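Local coordinates for protein glycosyl hydrolase (Streptomyces cattleya, PDB 7LR8) that probably hydrolyses the beta-1,4 linkage between mannose and N-acetylglucosamine of the N-glycan core, as a member of glycoside hydrolase family 5, at residues V223-F228 with Q244-L249; V269-P274 with V301-S306; D123-Q128 with R178-A183. The protein carries 1 engineered substitution. One frame throughout, in Å; residues are numbered along the deposited sequence.

How the contacts relate
From the N terminus, contact 3 comes first. It joins helix 122-139 to helix 170-187 and closes a loop of 49 residues that contains strand 145-152. Contact 1 follows, packing strand 221-225 against helix 240-253 across only 15 intervening residues. Contact 2 is last; it sets the end of strand 264-269 beside strand 298-304, with helix 281-293 in between along the chain. The three follow in series, and none encloses or crosses another. Contacts 1 and 2 meet at the sugar site, where Trp226 packs on Trp304 and both touch the mannose. Contact 3 lies in the outer helical layer, its centre about 30 Å from that of contact 2.

Contact 1 (V223-F228 with Q244-L249); sequences VHSWVF and QHAAYL. With BMA (beta-D-mannopyranose), chain D; NAG (2-acetamido-2-deoxy-beta-D-glucopyranose), chain C.
Ser225 and His245 form the polar link between strand 223-225 and helix 244-249. Ser225 OG lies 2.7 Å from His245 ND1, and either could be the donor. The hydroxyl comes to the edge of the imidazole, near its plane. Ser225 OG and His245 CG are both anti to their backbone N (chi1 -180° and -177°), which starts each side chain toward the other segment.

Most of the other contacts are between carbon atoms. Ala246 CB sits 3.6 Å from Ser225 CB. Val227 CG1 reaches His245 CB at 3.8 Å, the two side chains sliding past each other. Val223 CB faces Leu249 CB at 4.1 Å. The methyl Leu249 CD1 rests 3.5 Å from the carbonyl oxygen of His224.

Trp226 points away from the helix and meets both sugars. N-acetylglucosamine C6 comes to 3.3 Å of Trp226 CD1. Mannose O5 lies over one indole face, toward the rim, 3.4 Å from Trp226 NE1. That nitrogen is hydrogen-bonded to Glu268. Phe228 offers its edge, with CZ 3.4 Å from mannose O6.

The strand and helix run almost antiparallel, at 163°. This is a beta-alpha unit of a (beta/alpha)8 barrel, with the substrate-binding residues at the C-terminal end of the strand.

Contact 2 (V269-P274 with V301-S306); sequences VGAPAP and VTWWCS. With BMA (beta-D-mannopyranose), chain D.
Val269 and Trp303 make the apolar centre, their side chains crossing obliquely. Val269 CG1 lies 3.6 Å from Trp303 CE3. Val269 CG1 also touches Val301 CG1 at 3.9 Å. Ala271 CB touches the same six-membered ring at Trp303 CZ2, 4.1 Å away.

The carbonyl oxygen of Val269 rests over the centre of the Trp303 ring. The same oxygen accepts a hydrogen bond from Trp304 N at 2.8 Å, nearly straight at 169°, with the donor above the carbonyl plane. Val269 N makes a weak bond to Thr302 O. At the polar edge one water bridges Ala271 N, Trp303 NE1 and Trp304 O. An alanine in place of Trp303 would probably leave a gap beside Val269 and Ala271, and the water without its indole partner.

Trp304 has mannose C3 over one face and Cys305 CB over the other, offset toward the rim in both cases. Mannose O4 is 3.4 Å from Trp304 CZ2. The peptide bond between Trp304 and Cys305 is cis.

Strand 298-304 lies between strands 264-269 and 15-19. Helix 281-293 packs outside, with Thr288 on Val269, Ala285 on Trp303, and Ala281 and Phe284 on Ala271.

Contact 3 (D123-Q128 with R178-A183); sequences DVVSGQ and RRMLDA. With AE3 (2-(2-ethoxyethoxy)ethanol), chain F.
Arg179 and Met180 reach from helix 178-183 to Val125 by different torsions. Arg179 CG is anti to the backbone N (chi1 -179°), and the chain stays extended as far as NE. This brings NE across toward helix 123-128, and the guanidinium follows from there. Met180 is folded instead. A bend at chi2 sets SD, and a second at chi3 turns CE toward the backbone of Val125.

The guanidinium of Arg179 lies beside Val125, with Val125 CG1 over one face and displaced toward the rim. Arg179 NH1 is the nearest guanidinium atom, 3.3 Å from Val125 CG1. At the other nitrogen, Arg179 NH2 passes 3.9 Å from Ser126 CB. The polar partner of the guanidinium here is the bound 2-(2-ethoxyethoxy)ethanol: Arg179 NH1 donates to O4 of this molecule at 3.0 Å, with an N-H...O angle of 154°. O4 approaches the guanidinium edge near its plane. Val125 CG2 touches C5 of the ligand at 3.7 Å.

Met180 fills the space deeper between the helices. Met180 CE lies 3.8 Å from Val125 CG1 and also touches Val125 O. Met180 SD lies 3.7 Å from Gln128 CB. The amide of Gln128 is held from outside this pair: OE1 accepts from Trp176 NE1, and NE2 bonds to Leu118 O. Both bonds would fix how the amide is turned. Met180 also packs on Ala129 and Leu132 of helix 122-139 and on Val150 of strand 145-152.

The axes of segments 123-128 and 178-183 run in similar directions, 31° apart, and come within 10.3 Å. They belong to neighbouring outer helices of the (beta/alpha)8 barrel, with strand 145-152 lying between them in sequence. Phe119, Thr120 and Pro122 complete the small surface pocket, whose occupant is probably a crystallisation additive.

Contact 1 (V223-F228 with Q244-L249)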
# COMPACT_ATOMS: atom_id res chain seq x y z
N VAL B 223 7.08 -25.88 5.26
CA VAL B 223 5.70 -26.01 5.73
C VAL B 223 5.49 -25.05 6.89
O VAL B 223 6.40 -24.78 7.69
CB VAL B 223 5.36 -27.46 6.16
CG1 VAL B 223 5.38 -28.39 4.95
CG2 VAL B 223 6.32 -27.94 7.23
N HIS B 224 4.27 -24.52 6.97
CA HIS B 224 3.84 -23.60 8.02
C HIS B 224 2.65 -24.23 8.73
O HIS B 224 1.59 -24.40 8.12
CB HIS B 224 3.44 -22.24 7.42
CG HIS B 224 4.53 -21.54 6.68
ND1 HIS B 224 4.27 -20.55 5.75
CD2 HIS B 224 5.88 -21.66 6.72
CE1 HIS B 224 5.40 -20.09 5.26
NE2 HIS B 224 6.40 -20.75 5.83
N SER B 225 2.82 -24.56 10.02
CA SER B 225 1.83 -25.35 10.75
C SER B 225 1.01 -24.48 11.69
O SER B 225 1.53 -23.96 12.69
CB SER B 225 2.51 -26.47 11.53
OG SER B 225 1.52 -27.22 12.22
N TRP B 226 -0.29 -24.36 11.42
CA TRP B 226 -1.17 -23.46 12.16
C TRP B 226 -2.47 -24.17 12.48
O TRP B 226 -3.31 -24.36 11.59
CB TRP B 226 -1.42 -22.18 11.35
CG TRP B 226 -0.20 -21.33 11.32
CD1 TRP B 226 0.66 -21.17 10.27
CD2 TRP B 226 0.31 -20.55 12.39
NE1 TRP B 226 1.68 -20.32 10.62
CE2 TRP B 226 1.50 -19.95 11.93
CE3 TRP B 226 -0.09 -20.34 13.71
CZ2 TRP B 226 2.26 -19.09 12.74
CZ3 TRP B 226 0.66 -19.50 14.51
CH2 TRP B 226 1.83 -18.89 14.03
N VAL B 227 -2.66 -24.53 13.76
CA VAL B 227 -3.79 -25.37 14.15
C VAL B 227 -5.11 -24.61 14.25
O VAL B 227 -6.13 -25.23 14.58
CB VAL B 227 -3.49 -26.11 15.47
CG1 VAL B 227 -2.29 -27.03 15.29
CG2 VAL B 227 -3.26 -25.14 16.62
N PHE B 228 -5.14 -23.31 13.95
CA PHE B 228 -6.42 -22.63 13.78
C PHE B 228 -7.05 -22.90 12.42
O PHE B 228 -8.10 -22.32 12.10
CB PHE B 228 -6.29 -21.11 14.02
CG PHE B 228 -5.23 -20.42 13.17
CD1 PHE B 228 -5.27 -20.48 11.79
CD2 PHE B 228 -4.23 -19.69 13.78
CE1 PHE B 228 -4.30 -19.84 11.02
CE2 PHE B 228 -3.27 -19.05 13.03
CZ PHE B 228 -3.30 -19.11 11.65
N GLN B 244 0.18 -33.03 16.93
CA GLN B 244 0.95 -33.68 15.89
C GLN B 244 0.80 -32.98 14.54
O GLN B 244 1.33 -33.48 13.54
CB GLN B 244 0.52 -35.15 15.78
CG GLN B 244 0.88 -36.02 17.01
CD GLN B 244 2.32 -36.49 16.96
OE1 GLN B 244 2.96 -36.47 15.91
NE2 GLN B 244 2.82 -36.94 18.10
N HIS B 245 0.10 -31.85 14.49
CA HIS B 245 -0.19 -31.26 13.19
C HIS B 245 1.09 -30.88 12.45
O HIS B 245 1.19 -31.08 11.23
CB HIS B 245 -1.11 -30.05 13.36
CG HIS B 245 -1.51 -29.43 12.05
ND1 HIS B 245 -0.74 -28.48 11.40
CD2 HIS B 245 -2.57 -29.67 11.24
CE1 HIS B 245 -1.32 -28.15 10.27
NE2 HIS B 245 -2.42 -28.86 10.14
N ALA B 246 2.08 -30.35 13.15
CA ALA B 246 3.30 -29.93 12.47
C ALA B 246 4.10 -31.13 11.97
O ALA B 246 4.63 -31.11 10.85
CB ALA B 246 4.14 -29.05 13.38
N ALA B 247 4.19 -32.20 12.77
CA ALA B 247 4.83 -33.43 12.31
C ALA B 247 4.08 -34.02 11.12
O ALA B 247 4.69 -34.59 10.21
CB ALA B 247 4.92 -34.45 13.46
N TYR B 248 2.75 -33.91 11.13
CA TYR B 248 1.98 -34.37 9.98
C TYR B 248 2.38 -33.64 8.70
O TYR B 248 2.56 -34.27 7.65
CB TYR B 248 0.50 -34.15 10.24
CG TYR B 248 -0.39 -34.37 9.04
CD1 TYR B 248 -0.39 -35.59 8.37
CD2 TYR B 248 -1.27 -33.39 8.61
CE1 TYR B 248 -1.23 -35.81 7.28
CE2 TYR B 248 -2.11 -33.60 7.54
CZ TYR B 248 -2.09 -34.81 6.88
OH TYR B 248 -2.93 -35.02 5.81
N LEU B 249 2.45 -32.31 8.75
CA LEU B 249 2.80 -31.58 7.53
C LEU B 249 4.19 -31.97 7.06
O LEU B 249 4.44 -32.08 5.85
CB LEU B 249 2.71 -30.07 7.77
CG LEU B 249 1.33 -29.42 7.77
CD1 LEU B 249 1.51 -27.91 7.89
CD2 LEU B 249 0.54 -29.78 6.51
C1 BMA D . 1.02 -17.02 8.92
C2 BMA D . 2.22 -16.02 8.97
C3 BMA D . 1.70 -14.66 9.38
C4 BMA D . 0.73 -14.79 10.64
C5 BMA D . 0.76 -16.22 11.23
C6 BMA D . -0.22 -16.43 12.36
O2 BMA D . 2.87 -15.91 7.72
O3 BMA D . 1.09 -13.98 8.25
O4 BMA D . 1.15 -13.87 11.61
O5 BMA D . 0.39 -17.17 10.21
O6 BMA D . -1.55 -16.20 11.83
C1 NAG C . -3.97 -17.39 7.11
C2 NAG C . -3.63 -15.96 7.54
C3 NAG C . -2.11 -15.71 7.44
C4 NAG C . -1.32 -16.81 8.15
C5 NAG C . -1.78 -18.16 7.61
C6 NAG C . -1.12 -19.36 8.24
C7 NAG C . -5.08 -13.99 7.24
C8 NAG C . -5.78 -13.12 6.24
N2 NAG C . -4.36 -15.00 6.73
O1 NAG C . -5.32 -17.62 7.34
O3 NAG C . -1.79 -14.44 7.98
O4 NAG C . 0.07 -16.58 7.91
O5 NAG C . -3.18 -18.31 7.85
O6 NAG C . -1.49 -20.56 7.57
O7 NAG C . -5.15 -13.78 8.45

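Contact 2 (V269-P274 with V301-S306)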
# COMPACT_ATOMS: atom_id res chain seq x y z
N VAL B 269 5.69 -22.37 13.06
CA VAL B 269 4.83 -23.11 13.98
C VAL B 269 4.61 -22.18 15.16
O VAL B 269 5.55 -21.54 15.64
CB VAL B 269 5.44 -24.46 14.41
CG1 VAL B 269 6.88 -24.28 14.95
CG2 VAL B 269 4.53 -25.13 15.47
N GLY B 270 3.36 -22.06 15.62
CA GLY B 270 3.07 -21.17 16.72
C GLY B 270 1.88 -21.66 17.51
O GLY B 270 1.22 -22.64 17.16
N ALA B 271 1.57 -20.91 18.58
CA ALA B 271 0.57 -21.30 19.58
C ALA B 271 -0.51 -20.23 19.63
O ALA B 271 -0.48 -19.34 20.51
CB ALA B 271 1.23 -21.48 20.95
N PRO B 272 -1.52 -20.28 18.72
CA PRO B 272 -2.50 -19.18 18.62
C PRO B 272 -3.70 -19.33 19.54
O PRO B 272 -4.44 -20.31 19.44
CB PRO B 272 -2.95 -19.26 17.15
CG PRO B 272 -2.89 -20.74 16.86
CD PRO B 272 -1.72 -21.29 17.66
N ALA B 273 -3.93 -18.35 20.42
CA ALA B 273 -5.11 -18.37 21.27
C ALA B 273 -6.34 -17.96 20.47
O ALA B 273 -6.25 -17.15 19.55
CB ALA B 273 -4.93 -17.43 22.46
N PRO B 274 -7.52 -18.52 20.80
CA PRO B 274 -7.80 -19.45 21.89
C PRO B 274 -7.68 -20.92 21.50
O PRO B 274 -7.92 -21.79 22.35
CB PRO B 274 -9.26 -19.13 22.26
CG PRO B 274 -9.80 -18.31 21.12
CD PRO B 274 -8.76 -18.17 20.07
N VAL B 301 13.29 -26.07 12.90
CA VAL B 301 12.04 -25.63 13.50
C VAL B 301 12.16 -24.14 13.76
O VAL B 301 13.08 -23.70 14.46
CB VAL B 301 11.74 -26.36 14.82
CG1 VAL B 301 10.47 -25.81 15.45
CG2 VAL B 301 11.66 -27.87 14.60
N THR B 302 11.24 -23.36 13.19
CA THR B 302 11.32 -21.91 13.28
C THR B 302 10.00 -21.41 13.87
O THR B 302 8.96 -21.45 13.21
CB THR B 302 11.61 -21.29 11.91
OG1 THR B 302 12.74 -21.97 11.32
CG2 THR B 302 11.96 -19.81 12.05
N TRP B 303 10.04 -21.00 15.14
CA TRP B 303 8.83 -20.62 15.86
C TRP B 303 8.33 -19.26 15.40
O TRP B 303 9.12 -18.34 15.16
CB TRP B 303 9.09 -20.60 17.37
CG TRP B 303 7.82 -20.68 18.12
CD1 TRP B 303 7.03 -19.65 18.55
CD2 TRP B 303 7.13 -21.88 18.50
NE1 TRP B 303 5.91 -20.13 19.18
CE2 TRP B 303 5.95 -21.50 19.15
CE3 TRP B 303 7.41 -23.25 18.34
CZ2 TRP B 303 5.04 -22.43 19.65
CZ3 TRP B 303 6.50 -24.17 18.84
CH2 TRP B 303 5.34 -23.76 19.48
N TRP B 304 7.01 -19.15 15.24
CA TRP B 304 6.35 -17.86 15.03
C TRP B 304 5.72 -17.46 16.35
O TRP B 304 4.72 -18.06 16.75
CB TRP B 304 5.27 -17.93 13.95
CG TRP B 304 4.75 -16.55 13.65
CD1 TRP B 304 3.92 -15.79 14.43
CD2 TRP B 304 5.07 -15.75 12.50
NE1 TRP B 304 3.70 -14.57 13.83
CE2 TRP B 304 4.39 -14.53 12.65
CE3 TRP B 304 5.85 -15.96 11.36
CZ2 TRP B 304 4.49 -13.51 11.71
CZ3 TRP B 304 5.94 -14.95 10.43
CH2 TRP B 304 5.27 -13.75 10.60
N CYS B 305 6.25 -16.42 17.00
CA CYS B 305 7.29 -15.54 16.49
C CYS B 305 8.18 -15.15 17.67
O CYS B 305 7.97 -15.60 18.80
CB CYS B 305 6.68 -14.31 15.84
SG CYS B 305 5.42 -13.50 16.86
N SER B 306 9.17 -14.29 17.41
CA SER B 306 10.12 -13.94 18.46
C SER B 306 9.45 -13.10 19.54
O SER B 306 9.57 -13.39 20.74
CB SER B 306 11.33 -13.23 17.86
OG SER B 306 10.98 -11.98 17.29
C1 BMA D . 1.02 -17.02 8.92
C2 BMA D . 2.22 -16.02 8.97
C3 BMA D . 1.70 -14.66 9.38
C4 BMA D . 0.73 -14.79 10.64
C5 BMA D . 0.76 -16.22 11.23
C6 BMA D . -0.22 -16.43 12.36
O2 BMA D . 2.87 -15.91 7.72
O3 BMA D . 1.09 -13.98 8.25
O4 BMA D . 1.15 -13.87 11.61
O5 BMA D . 0.39 -17.17 10.21
O6 BMA D . -1.55 -16.20 11.83
O HOH W 1 3.33 -18.72 19.36

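Contact 3 (D123-Q128 with R178-A183)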
# COMPACT_ATOMS: atom_id res chain seq x y z
N ASP B 123 5.95 -6.90 -16.59
CA ASP B 123 6.74 -5.86 -15.95
C ASP B 123 6.78 -6.03 -14.43
O ASP B 123 7.84 -5.82 -13.83
CB ASP B 123 6.19 -4.48 -16.34
CG ASP B 123 6.40 -4.18 -17.82
OD1 ASP B 123 7.47 -4.55 -18.35
OD2 ASP B 123 5.49 -3.59 -18.45
N VAL B 124 5.68 -6.45 -13.81
CA VAL B 124 5.71 -6.71 -12.37
C VAL B 124 6.66 -7.86 -12.06
O VAL B 124 7.43 -7.80 -11.10
CB VAL B 124 4.30 -7.00 -11.84
CG1 VAL B 124 4.38 -7.54 -10.36
CG2 VAL B 124 3.45 -5.75 -11.94
N VAL B 125 6.61 -8.91 -12.87
CA VAL B 125 7.44 -10.09 -12.64
C VAL B 125 8.91 -9.76 -12.85
O VAL B 125 9.77 -10.20 -12.10
CB VAL B 125 6.97 -11.25 -13.53
CG1 VAL B 125 8.00 -12.39 -13.52
CG2 VAL B 125 5.64 -11.77 -13.05
N SER B 126 9.22 -8.94 -13.86
CA SER B 126 10.60 -8.53 -14.02
C SER B 126 11.03 -7.68 -12.83
O SER B 126 12.18 -7.77 -12.37
CB SER B 126 10.76 -7.77 -15.35
OG SER B 126 11.79 -6.80 -15.28
N GLY B 127 10.12 -6.85 -12.32
CA GLY B 127 10.44 -6.06 -11.14
C GLY B 127 10.69 -6.90 -9.91
O GLY B 127 11.59 -6.61 -9.13
N GLN B 128 9.89 -7.96 -9.72
CA GLN B 128 10.07 -8.86 -8.58
C GLN B 128 11.40 -9.59 -8.67
O GLN B 128 12.10 -9.74 -7.66
CB GLN B 128 8.95 -9.88 -8.50
CG GLN B 128 7.56 -9.32 -8.24
CD GLN B 128 6.52 -10.33 -8.62
OE1 GLN B 128 6.75 -11.17 -9.49
NE2 GLN B 128 5.36 -10.26 -7.97
N ARG B 178 9.87 -20.70 -10.53
CA ARG B 178 11.19 -20.98 -11.09
C ARG B 178 11.91 -19.70 -11.49
O ARG B 178 13.13 -19.57 -11.31
CB ARG B 178 11.07 -21.92 -12.29
CG ARG B 178 11.07 -23.38 -11.88
CD ARG B 178 10.91 -24.31 -13.07
NE ARG B 178 9.53 -24.33 -13.54
CZ ARG B 178 8.64 -25.25 -13.18
NH1 ARG B 178 7.40 -25.20 -13.65
NH2 ARG B 178 8.99 -26.23 -12.35
N ARG B 179 11.16 -18.73 -12.03
CA ARG B 179 11.77 -17.46 -12.40
C ARG B 179 12.24 -16.70 -11.16
O ARG B 179 13.34 -16.13 -11.16
CB ARG B 179 10.78 -16.62 -13.20
CG ARG B 179 11.33 -15.29 -13.63
CD ARG B 179 10.63 -14.81 -14.87
NE ARG B 179 11.19 -13.54 -15.30
CZ ARG B 179 10.56 -12.67 -16.08
NH1 ARG B 179 9.33 -12.95 -16.52
NH2 ARG B 179 11.15 -11.54 -16.42
N MET B 180 11.42 -16.68 -10.11
CA MET B 180 11.83 -16.02 -8.87
C MET B 180 13.07 -16.68 -8.28
O MET B 180 14.02 -15.99 -7.88
CB MET B 180 10.69 -16.04 -7.85
CG MET B 180 9.46 -15.23 -8.27
SD MET B 180 9.83 -13.47 -8.56
CE MET B 180 9.84 -13.43 -10.34
N LEU B 181 13.09 -18.02 -8.24
CA LEU B 181 14.22 -18.71 -7.62
C LEU B 181 15.49 -18.61 -8.46
O LEU B 181 16.59 -18.54 -7.90
CB LEU B 181 13.86 -20.17 -7.37
CG LEU B 181 12.89 -20.29 -6.19
CD1 LEU B 181 12.11 -21.57 -6.29
CD2 LEU B 181 13.65 -20.21 -4.84
N ASP B 182 15.37 -18.60 -9.79
CA ASP B 182 16.55 -18.36 -10.63
C ASP B 182 17.15 -16.99 -10.32
O ASP B 182 18.37 -16.84 -10.30
CB ASP B 182 16.19 -18.47 -12.11
CG ASP B 182 15.94 -19.90 -12.57
OD1 ASP B 182 16.26 -20.85 -11.84
OD2 ASP B 182 15.40 -20.06 -13.69
N ALA B 183 16.30 -15.99 -10.08
CA ALA B 183 16.80 -14.67 -9.73
C ALA B 183 17.53 -14.69 -8.39
O ALA B 183 18.61 -14.09 -8.26
CB ALA B 183 15.66 -13.66 -9.69
C1 AE3 F . 9.40 -14.47 -20.92
C2 AE3 F . 8.00 -13.91 -21.19
O2 AE3 F . 7.81 -12.75 -20.44
C3 AE3 F . 6.54 -12.68 -19.85
C4 AE3 F . 6.69 -12.81 -18.34
O3 AE3 F . 5.53 -13.37 -17.79
C5 AE3 F . 5.54 -13.46 -16.39
C6 AE3 F . 5.88 -14.88 -15.96
O4 AE3 F . 7.27 -15.02 -15.84